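Local coordinates for protein solute carrier family 15 member 1 (PDB 5A9D) that cotransports small peptides with protons as an intestinal peptide transporter, of which the extracellular domain alone is described here, at residues I7-I12 with L73-P78; T18-G23 with N49-G54; A62-Q67 with Y81-D86. One frame throughout, in Å; residues are numbered along the deposited sequence.

Contacts 1 and 2 belong to the two facing sheets of the first half of the chain, and contact 3 flanks one of them at the surface. Contact 1 is buried and pairs parallel neighbours in a mixed sheet; contact 2, antiparallel and partly buried, pairs strands of the opposing sheet. Val9, Leu73 and Val75 of the first meet Val19, Phe21 and Ile50 of the second in the shared interior. Contact 3 docks the loop residues 62-67 on strand 80-88, which borders strand 69-76 of contact 1. Backbone bonds and aliphatic packing dominate contact 1, polar edges are added in contact 2, and contact 3, without strand pairing, relies on side chains meeting each other or backbone, and on a water.

Contact 1. Residues I7-I12 with L73-P78; sequences IKVLNI and LLVWNP
The carbonyl oxygen of Val75 is gripped by two donors from strand 7-11 and its end. The amide of Ile12 meets it almost along the C=O axis, with Ile12 N 2.8 Å from Val75 O, and the CA-H of Asn11 adds a weaker C-H...O contact. Leu73 O is held in the same double fashion by Leu10 N and the CA-H of Val9, although that amide comes from above the carbonyl plane. Leu10 O is likewise doubly held, by Val75 N in its carbonyl plane at 2.9 Å and by the CA-H of Leu74, while Lys8 O receives Leu73 N at 2.7 Å. Four backbone bonds thus fix a parallel register in which Val9, Leu10 and Asn11 lie beside Leu73, Leu74 and Val75; the strand axes diverge by 26°.

Side chains divide between two faces. Val9, Leu73, Val75 and Asn11 share one, where the Val9 and Val75 side chains cross obliquely, Val9 CG1 coming 3.9 Å from Val75 CG2; Val9 and Leu73 go on to touch Val19 of strand 17-21. The amide of Asn11, its CG anti to the backbone N, is engaged through ND2 by the carbonyls of Asn15 and Leu28. On the other face Leu10 and Leu74 run side by side, and their methyls, Leu10 CD2 and Leu74 CD2, meet at 3.6 Å. Here Leu10 packs on Val102 and Leu74 on His124, both of the second subunit. Ile12, with CG1 in the crowded position between N and carbonyl carbon (chi1 61°), lies alongside Trp76, bringing Ile12 CD1 4.0 Å from Trp76 CE3; the indole also stacks with His124 of the second subunit.

A parallel central pair, flanked by antiparallel strands 32-41 and 80-88, with one apolar face turned to an opposing antiparallel sheet, fits the immunoglobulin-like sandwich.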
loop_
_atom_site.group_PDB
_atom_site.type_symbol
_atom_site.label_atom_id
_atom_site.label_comp_id
_atom_site.label_asym_id
_atom_site.label_seq_id
_atom_site.Cartn_x
_atom_site.Cartn_y
_atom_site.Cartn_z
ATOM N N ILE A 7 3.221 13.110 7.939
ATOM C CA ILE A 7 4.379 13.037 7.050
ATOM C C ILE A 7 5.686 13.033 7.849
ATOM O O ILE A 7 5.940 13.924 8.648
ATOM C CB ILE A 7 4.392 14.204 6.007
ATOM C CG1 ILE A 7 3.038 14.330 5.269
ATOM C CG2 ILE A 7 5.578 14.053 5.009
ATOM C CD1 ILE A 7 2.793 15.655 4.481
ATOM N N LYS A 8 6.542 12.073 7.530
ATOM C CA LYS A 8 7.898 11.933 8.066
ATOM C C LYS A 8 8.799 12.166 6.861
ATOM O O LYS A 8 8.459 11.748 5.762
ATOM C CB LYS A 8 8.096 10.506 8.617
ATOM C CG LYS A 8 9.507 10.120 9.016
ATOM C CD LYS A 8 9.656 8.660 8.694
ATOM C CE LYS A 8 9.994 7.825 9.880
ATOM N NZ LYS A 8 9.725 6.404 9.589
ATOM N N VAL A 9 9.912 12.855 7.040
ATOM C CA VAL A 9 10.838 13.089 5.919
ATOM C C VAL A 9 12.086 12.249 6.153
ATOM O O VAL A 9 12.600 12.237 7.259
ATOM C CB VAL A 9 11.195 14.582 5.729
ATOM C CG1 VAL A 9 12.078 14.795 4.473
ATOM C CG2 VAL A 9 9.934 15.443 5.666
ATOM N N LEU A 10 12.556 11.538 5.117
ATOM C CA LEU A 10 13.778 10.764 5.197
ATOM C C LEU A 10 14.656 11.187 4.022
ATOM O O LEU A 10 14.299 11.018 2.852
ATOM C CB LEU A 10 13.476 9.231 5.228
ATOM C CG LEU A 10 14.629 8.228 4.974
ATOM C CD1 LEU A 10 15.731 8.325 6.032
ATOM C CD2 LEU A 10 14.117 6.787 4.946
ATOM N N ASN A 11 15.782 11.792 4.354
ATOM C CA ASN A 11 16.780 12.251 3.410
ATOM C C ASN A 11 17.732 11.105 3.125
ATOM O O ASN A 11 18.548 10.752 3.979
ATOM C CB ASN A 11 17.521 13.457 3.987
ATOM C CG ASN A 11 18.510 14.056 3.026
ATOM O OD1 ASN A 11 18.767 13.523 1.959
ATOM N ND2 ASN A 11 19.100 15.169 3.393
ATOM N N ILE A 12 17.638 10.540 1.914
ATOM C CA ILE A 12 18.449 9.412 1.455
ATOM C C ILE A 12 19.501 9.829 0.409
ATOM O O ILE A 12 20.094 8.964 -0.236
ATOM C CB ILE A 12 17.568 8.225 0.974
ATOM C CG1 ILE A 12 16.659 8.605 -0.225
ATOM C CG2 ILE A 12 16.758 7.668 2.126
ATOM C CD1 ILE A 12 15.938 7.407 -0.872
ATOM N N LEU A 73 8.060 10.854 3.197
ATOM C CA LEU A 73 8.517 11.628 2.075
ATOM C C LEU A 73 10.023 11.350 1.928
ATOM O O LEU A 73 10.849 11.829 2.732
ATOM C CB LEU A 73 8.218 13.134 2.252
ATOM C CG LEU A 73 8.724 14.083 1.121
ATOM C CD1 LEU A 73 8.041 13.796 -0.242
ATOM C CD2 LEU A 73 8.529 15.548 1.508
ATOM N N LEU A 74 10.380 10.530 0.931
ATOM C CA LEU A 74 11.786 10.237 0.667
ATOM C C LEU A 74 12.307 11.399 -0.157
ATOM O O LEU A 74 11.622 11.806 -1.085
ATOM C CB LEU A 74 11.971 8.934 -0.139
ATOM C CG LEU A 74 11.617 7.604 0.518
ATOM C CD1 LEU A 74 11.788 6.480 -0.483
ATOM C CD2 LEU A 74 12.524 7.316 1.714
ATOM N N VAL A 75 13.465 11.989 0.229
ATOM C CA VAL A 75 14.089 13.097 -0.518
ATOM C C VAL A 75 15.565 12.750 -0.812
ATOM O O VAL A 75 16.224 12.100 0.015
ATOM C CB VAL A 75 13.923 14.509 0.139
ATOM C CG1 VAL A 75 12.444 14.908 0.253
ATOM C CG2 VAL A 75 14.602 14.594 1.516
ATOM N N TRP A 76 16.076 13.162 -1.975
ATOM C CA TRP A 76 17.469 12.943 -2.374
ATOM C C TRP A 76 17.906 14.004 -3.383
ATOM O O TRP A 76 17.063 14.698 -3.951
ATOM C CB TRP A 76 17.754 11.495 -2.854
ATOM C CG TRP A 76 17.042 11.066 -4.105
ATOM C CD1 TRP A 76 17.575 10.984 -5.358
ATOM C CD2 TRP A 76 15.704 10.542 -4.203
ATOM N NE1 TRP A 76 16.653 10.464 -6.231
ATOM C CE2 TRP A 76 15.483 10.214 -5.557
ATOM C CE3 TRP A 76 14.655 10.354 -3.278
ATOM C CZ2 TRP A 76 14.255 9.735 -6.022
ATOM C CZ3 TRP A 76 13.448 9.858 -3.728
ATOM C CH2 TRP A 76 13.245 9.571 -5.092
ATOM N N ASN A 77 19.209 14.182 -3.533
ATOM C CA ASN A 77 19.799 15.174 -4.434
ATOM C C ASN A 77 19.696 14.756 -5.922
ATOM O O ASN A 77 19.905 13.571 -6.215
ATOM C CB ASN A 77 21.254 15.432 -4.025
ATOM C CG ASN A 77 22.169 14.236 -4.193
ATOM O OD1 ASN A 77 22.063 13.227 -3.481
ATOM N ND2 ASN A 77 23.091 14.325 -5.150
ATOM N N PRO A 78 19.368 15.662 -6.890
ATOM C CA PRO A 78 19.082 17.105 -6.783
ATOM C C PRO A 78 17.579 17.434 -6.743
ATOM O O PRO A 78 16.942 17.535 -7.791
ATOM C CB PRO A 78 19.729 17.662 -8.060
ATOM C CG PRO A 78 19.755 16.486 -9.053
ATOM C CD PRO A 78 19.313 15.246 -8.304
#

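Contact 2. Residues T18-G23 with N49-G54; sequences TVHFPG and NISSSG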
loop_
_atom_site.group_PDB
_atom_site.type_symbol
_atom_site.label_atom_id
_atom_site.label_comp_id
_atom_site.label_asym_id
_atom_site.label_seq_id
_atom_site.Cartn_x
_atom_site.Cartn_y
_atom_site.Cartn_z
ATOM N N THR A 18 16.011 20.502 2.364
ATOM C CA THR A 18 14.957 21.193 3.076
ATOM C C THR A 18 13.586 20.900 2.443
ATOM O O THR A 18 13.426 20.956 1.217
ATOM C CB THR A 18 15.227 22.726 3.078
ATOM O OG1 THR A 18 16.512 23.003 3.643
ATOM C CG2 THR A 18 14.173 23.486 3.830
ATOM N N VAL A 19 12.600 20.631 3.293
ATOM C CA VAL A 19 11.209 20.458 2.889
ATOM C C VAL A 19 10.457 21.607 3.524
ATOM O O VAL A 19 10.469 21.758 4.757
ATOM C CB VAL A 19 10.631 19.089 3.320
ATOM C CG1 VAL A 19 9.169 18.985 2.880
ATOM C CG2 VAL A 19 11.448 17.948 2.714
ATOM N N HIS A 20 9.833 22.426 2.685
ATOM C CA HIS A 20 9.076 23.594 3.113
ATOM C C HIS A 20 7.609 23.242 3.115
ATOM O O HIS A 20 7.006 23.039 2.065
ATOM C CB HIS A 20 9.325 24.819 2.199
ATOM C CG HIS A 20 10.766 25.189 2.033
ATOM N ND1 HIS A 20 11.346 26.176 2.808
ATOM C CD2 HIS A 20 11.688 24.716 1.158
ATOM C CE1 HIS A 20 12.598 26.273 2.389
ATOM N NE2 HIS A 20 12.848 25.417 1.390
ATOM N N PHE A 21 7.058 23.116 4.305
ATOM C CA PHE A 21 5.658 22.821 4.510
ATOM C C PHE A 21 5.014 24.166 4.825
ATOM O O PHE A 21 5.734 25.086 5.224
ATOM C CB PHE A 21 5.491 21.894 5.722
ATOM C CG PHE A 21 6.049 20.504 5.571
ATOM C CD1 PHE A 21 5.321 19.515 4.901
ATOM C CD2 PHE A 21 7.264 20.153 6.165
ATOM C CE1 PHE A 21 5.809 18.201 4.811
ATOM C CE2 PHE A 21 7.761 18.855 6.059
ATOM C CZ PHE A 21 7.016 17.878 5.404
ATOM N N PRO A 22 3.694 24.357 4.689
ATOM C CA PRO A 22 3.133 25.682 5.027
ATOM C C PRO A 22 3.328 26.003 6.518
ATOM O O PRO A 22 2.993 25.205 7.396
ATOM C CB PRO A 22 1.660 25.572 4.595
ATOM C CG PRO A 22 1.635 24.407 3.622
ATOM C CD PRO A 22 2.644 23.444 4.206
ATOM N N GLY A 23 4.013 27.109 6.761
ATOM C CA GLY A 23 4.345 27.599 8.093
ATOM C C GLY A 23 5.553 26.971 8.773
ATOM O O GLY A 23 5.930 27.430 9.857
ATOM N N ASN A 49 7.402 22.359 -1.003
ATOM C CA ASN A 49 8.584 22.624 -1.820
ATOM C C ASN A 49 9.772 21.941 -1.199
ATOM O O ASN A 49 9.879 21.879 0.021
ATOM C CB ASN A 49 8.861 24.137 -1.955
ATOM C CG ASN A 49 7.656 24.942 -2.345
ATOM O OD1 ASN A 49 7.013 24.705 -3.381
ATOM N ND2 ASN A 49 7.302 25.893 -1.494
ATOM N N ILE A 50 10.667 21.429 -2.037
ATOM C CA ILE A 50 11.877 20.725 -1.625
ATOM C C ILE A 50 13.050 21.388 -2.306
ATOM O O ILE A 50 13.009 21.665 -3.510
ATOM C CB ILE A 50 11.782 19.216 -1.979
ATOM C CG1 ILE A 50 10.594 18.533 -1.266
ATOM C CG2 ILE A 50 13.094 18.486 -1.699
ATOM C CD1 ILE A 50 10.214 17.219 -1.877
ATOM N N SER A 51 14.097 21.659 -1.528
ATOM C CA SER A 51 15.320 22.263 -2.031
ATOM C C SER A 51 16.554 21.560 -1.470
ATOM O O SER A 51 16.454 20.821 -0.484
ATOM C CB SER A 51 15.340 23.757 -1.723
ATOM O OG SER A 51 15.393 24.047 -0.335
ATOM N N SER A 52 17.715 21.802 -2.104
ATOM C CA SER A 52 19.017 21.271 -1.712
ATOM C C SER A 52 19.975 22.406 -1.485
ATOM O O SER A 52 19.913 23.424 -2.187
ATOM C CB SER A 52 19.584 20.368 -2.804
ATOM O OG SER A 52 19.436 18.996 -2.477
ATOM N N SER A 53 20.902 22.215 -0.533
ATOM C CA SER A 53 21.955 23.176 -0.237
ATOM C C SER A 53 22.835 23.384 -1.495
ATOM O O SER A 53 23.153 22.412 -2.189
ATOM C CB SER A 53 22.795 22.693 0.942
ATOM O OG SER A 53 23.124 21.320 0.822
ATOM N N GLY A 54 23.136 24.647 -1.803
ATOM C CA GLY A 54 23.933 25.033 -2.965
ATOM C C GLY A 54 23.153 25.055 -4.271
ATOM O O GLY A 54 23.198 26.055 -5.001
#
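Three successive pairs, Thr18 with Ser51, Val19 with Ile50 and His20 with Asn49, form the first shell, an antiparallel join with hydrogen-bonded pairs at its ends and a non-hydrogen-bonded pair between them. The shortest bond runs from His20 N to Asn49 O, 2.7 Å and nearly straight (177°), along the C=O axis. Its return partner is looser, Asn49 N lying 3.2 Å from His20 O, but it falls on a lone pair of that oxygen. At the other end Thr18 N and Ser51 O are 2.9 Å apart, and Ser51 N reaches Thr18 O in the carbonyl plane; Thr18 O is approached in addition by the CA-H of Ile50.

Over this backbone the imidazole of His20 lies with its edge toward the partner strand. Chi1 (-54°) puts CG anti to the carbonyl carbon, and chi2 (-96°) turns the ring so that Asn49 O and Ser51 OG lie at its edge, in its plane. His20 NE2 and Ser51 OG are 3.4 Å apart, a weak hydrogen bond in which either could donate. Thr18 CG2 sits 3.3 Å above one face of the His20 ring, offset toward its rim. On the opposite side of the sheet Val19 CG2 and Ile50 CG1 approach to 4.1 Å, with Val9, Leu73 and Val75 of the facing sheet packed nearby.

On the Thr18/His20 face the second shell is polar. Ser25 OG binds His20 ND1, and Thr27 OG1 pairs with Thr18 OG1, so strand 24-28 positions both residues. An alanine at His20 would probably loosen this face, because the bond to Ser25, the weak one to Ser51 and the ring cover over Thr18 CG2 would go. With both ring nitrogens beside hydroxyls that can donate or accept, either neutral tautomer could probably be accommodated.

Contact 3. Residues A62-Q67 with Y81-D86; sequences AHDFEQ and YRVVKD
Val83 is straddled by Asp64 and Phe65, its two methyls and CB filling the angle between a carboxylate and a ring. Asp64 and Val83 meet tip to tip: Asp64 OD2 stands 3.4 Å from Val83 CB, while Asp64 OD1 lies beside Val83 CG2 at 3.5 Å. The torsion that brings the carboxylate over the valine puts Asp64 CG in the crowded position between N and carbonyl carbon (chi1 79°). Phe65 leaves the chain away from the strand, yet its ring tip swings back, crossing Val83 obliquely with Phe65 CE1 3.7 Å from Val83 CG1. That ring is also met edge-to-face by His71 and packs on Ile7 and Ile48, so it joins the loop to the interior.

Polar links flank Val83. At one end the hydroxyl of Tyr81 accepts the amide of Ala62, Ala62 N to Tyr81 OH being 2.8 Å with an angle of 164° at the hydrogen. Next along the loop an inverse gamma turn centred on His63 folds Asp64 N weakly back to Ala62 O. A water bridges loop and strand, donating to Asp64 OD2 at 3.2 Å and to Val83 O at 3.0 Å. At the far end the extended chains of Glu66 and Lys85 cross obliquely; Glu66 OE1 and Lys85 NZ, 3.7 Å apart, make only a long salt bridge, and a bound glycerol, probably from the crystallisation liquor, bonds weakly to the same oxygen. Arg82 and Asp86 also reach the second subunit, Asp86 by a salt bridge to Arg100 of that subunit.

Against the strand the loop is held by one good direct hydrogen bond and one buried ring, whereas the charges are loosely set; Ala62 O, 2.9 Å from Asp64 OD1 with both atoms acceptors, would probably disfavour the ionised carboxylate somewhat.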
loop_
_atom_site.group_PDB
_atom_site.type_symbol
_atom_site.label_atom_id
_atom_site.label_comp_id
_atom_site.label_asym_id
_atom_site.label_seq_id
_atom_site.Cartn_x
_atom_site.Cartn_y
_atom_site.Cartn_z
ATOM N N ALA A 62 3.888 16.733 -5.898
ATOM C CA ALA A 62 2.610 16.321 -6.499
ATOM C C ALA A 62 1.736 15.851 -5.352
ATOM O O ALA A 62 2.126 14.915 -4.653
ATOM C CB ALA A 62 2.838 15.180 -7.479
ATOM N N HIS A 63 0.603 16.543 -5.111
ATOM C CA HIS A 63 -0.297 16.301 -3.976
ATOM C C HIS A 63 -0.941 14.900 -3.957
ATOM O O HIS A 63 -2.126 14.690 -4.253
ATOM C CB HIS A 63 -1.346 17.417 -3.830
ATOM C CG HIS A 63 -0.787 18.626 -3.147
ATOM N ND1 HIS A 63 -0.134 18.530 -1.914
ATOM C CD2 HIS A 63 -0.753 19.914 -3.560
ATOM C CE1 HIS A 63 0.261 19.757 -1.625
ATOM N NE2 HIS A 63 -0.091 20.625 -2.583
ATOM N N ASP A 64 -0.120 13.956 -3.535
ATOM C CA ASP A 64 -0.488 12.576 -3.366
ATOM C C ASP A 64 -0.378 12.233 -1.872
ATOM O O ASP A 64 0.470 11.434 -1.463
ATOM C CB ASP A 64 0.290 11.636 -4.328
ATOM C CG ASP A 64 1.719 11.265 -3.974
ATOM O OD1 ASP A 64 2.630 12.063 -4.278
ATOM O OD2 ASP A 64 1.934 10.121 -3.513
ATOM N N PHE A 65 -1.228 12.912 -1.051
ATOM C CA PHE A 65 -1.323 12.623 0.372
ATOM C C PHE A 65 -2.757 12.295 0.711
ATOM O O PHE A 65 -3.653 13.030 0.325
ATOM C CB PHE A 65 -0.808 13.759 1.234
ATOM C CG PHE A 65 0.656 14.042 1.039
ATOM C CD1 PHE A 65 1.621 13.267 1.669
ATOM C CD2 PHE A 65 1.072 15.089 0.225
ATOM C CE1 PHE A 65 2.979 13.532 1.482
ATOM C CE2 PHE A 65 2.423 15.342 0.026
ATOM C CZ PHE A 65 3.371 14.581 0.673
ATOM N N GLU A 66 -2.983 11.183 1.392
ATOM C CA GLU A 66 -4.322 10.769 1.790
ATOM C C GLU A 66 -4.593 11.147 3.230
ATOM O O GLU A 66 -3.771 10.876 4.114
ATOM C CB GLU A 66 -4.513 9.259 1.614
ATOM C CG GLU A 66 -4.468 8.766 0.189
ATOM C CD GLU A 66 -5.077 7.388 0.039
ATOM O OE1 GLU A 66 -4.377 6.388 0.325
ATOM O OE2 GLU A 66 -6.294 7.321 -0.258
ATOM N N GLN A 67 -5.760 11.726 3.490
ATOM C CA GLN A 67 -6.107 12.055 4.880
ATOM C C GLN A 67 -6.356 10.766 5.677
ATOM O O GLN A 67 -6.765 9.749 5.109
ATOM C CB GLN A 67 -7.285 13.047 4.983
ATOM C CG GLN A 67 -8.478 12.706 4.096
ATOM C CD GLN A 67 -9.324 13.915 3.840
ATOM O OE1 GLN A 67 -9.932 14.475 4.748
ATOM N NE2 GLN A 67 -9.425 14.318 2.585
ATOM N N TYR A 81 12.176 13.408 -4.992
ATOM C CA TYR A 81 11.342 12.904 -3.914
ATOM C C TYR A 81 10.500 11.719 -4.367
ATOM O O TYR A 81 10.330 11.490 -5.556
ATOM C CB TYR A 81 10.425 14.018 -3.321
ATOM C CG TYR A 81 9.263 14.403 -4.215
ATOM C CD1 TYR A 81 9.420 15.354 -5.227
ATOM C CD2 TYR A 81 8.018 13.783 -4.083
ATOM C CE1 TYR A 81 8.372 15.666 -6.098
ATOM C CE2 TYR A 81 6.968 14.076 -4.957
ATOM C CZ TYR A 81 7.140 15.050 -5.936
ATOM O OH TYR A 81 6.121 15.382 -6.787
ATOM N N ARG A 82 9.955 10.997 -3.390
ATOM C CA ARG A 82 8.982 9.939 -3.567
ATOM C C ARG A 82 8.146 9.877 -2.290
ATOM O O ARG A 82 8.707 9.840 -1.189
ATOM C CB ARG A 82 9.619 8.570 -3.840
ATOM C CG ARG A 82 8.527 7.513 -4.157
ATOM C CD ARG A 82 9.045 6.095 -4.109
ATOM N NE ARG A 82 10.284 5.959 -4.879
ATOM C CZ ARG A 82 10.341 5.648 -6.168
ATOM N NH1 ARG A 82 9.226 5.409 -6.852
ATOM N NH2 ARG A 82 11.513 5.585 -6.790
ATOM N N VAL A 83 6.816 9.869 -2.444
ATOM C CA VAL A 83 5.898 9.747 -1.317
ATOM C C VAL A 83 5.634 8.260 -1.162
ATOM O O VAL A 83 5.206 7.621 -2.099
ATOM C CB VAL A 83 4.588 10.558 -1.474
ATOM C CG1 VAL A 83 3.641 10.329 -0.287
ATOM C CG2 VAL A 83 4.881 12.047 -1.659
ATOM N N VAL A 84 5.928 7.715 0.023
ATOM C CA VAL A 84 5.735 6.309 0.382
ATOM C C VAL A 84 4.569 6.259 1.383
ATOM O O VAL A 84 4.532 7.015 2.347
ATOM C CB VAL A 84 7.063 5.722 0.974
ATOM C CG1 VAL A 84 6.853 4.326 1.584
ATOM C CG2 VAL A 84 8.152 5.677 -0.097
ATOM N N LYS A 85 3.624 5.377 1.139
ATOM C CA LYS A 85 2.457 5.157 2.003
ATOM C C LYS A 85 2.855 4.343 3.233
ATOM O O LYS A 85 3.467 3.281 3.095
ATOM C CB LYS A 85 1.377 4.435 1.196
ATOM C CG LYS A 85 0.512 5.409 0.407
ATOM C CD LYS A 85 -0.425 4.666 -0.540
ATOM C CE LYS A 85 -1.456 5.593 -1.139
ATOM N NZ LYS A 85 -2.198 4.928 -2.239
ATOM N N ASP A 86 2.552 4.848 4.431
ATOM C CA ASP A 86 2.938 4.193 5.687
ATOM C C ASP A 86 1.751 3.663 6.512
ATOM O O ASP A 86 1.915 3.339 7.706
ATOM C CB ASP A 86 3.776 5.140 6.567
ATOM C CG ASP A 86 5.206 5.440 6.176
ATOM O OD1 ASP A 86 5.648 4.978 5.093
ATOM O OD2 ASP A 86 5.876 6.160 6.936
HETATM O O HOH W 1 2.274 7.091 -2.613
#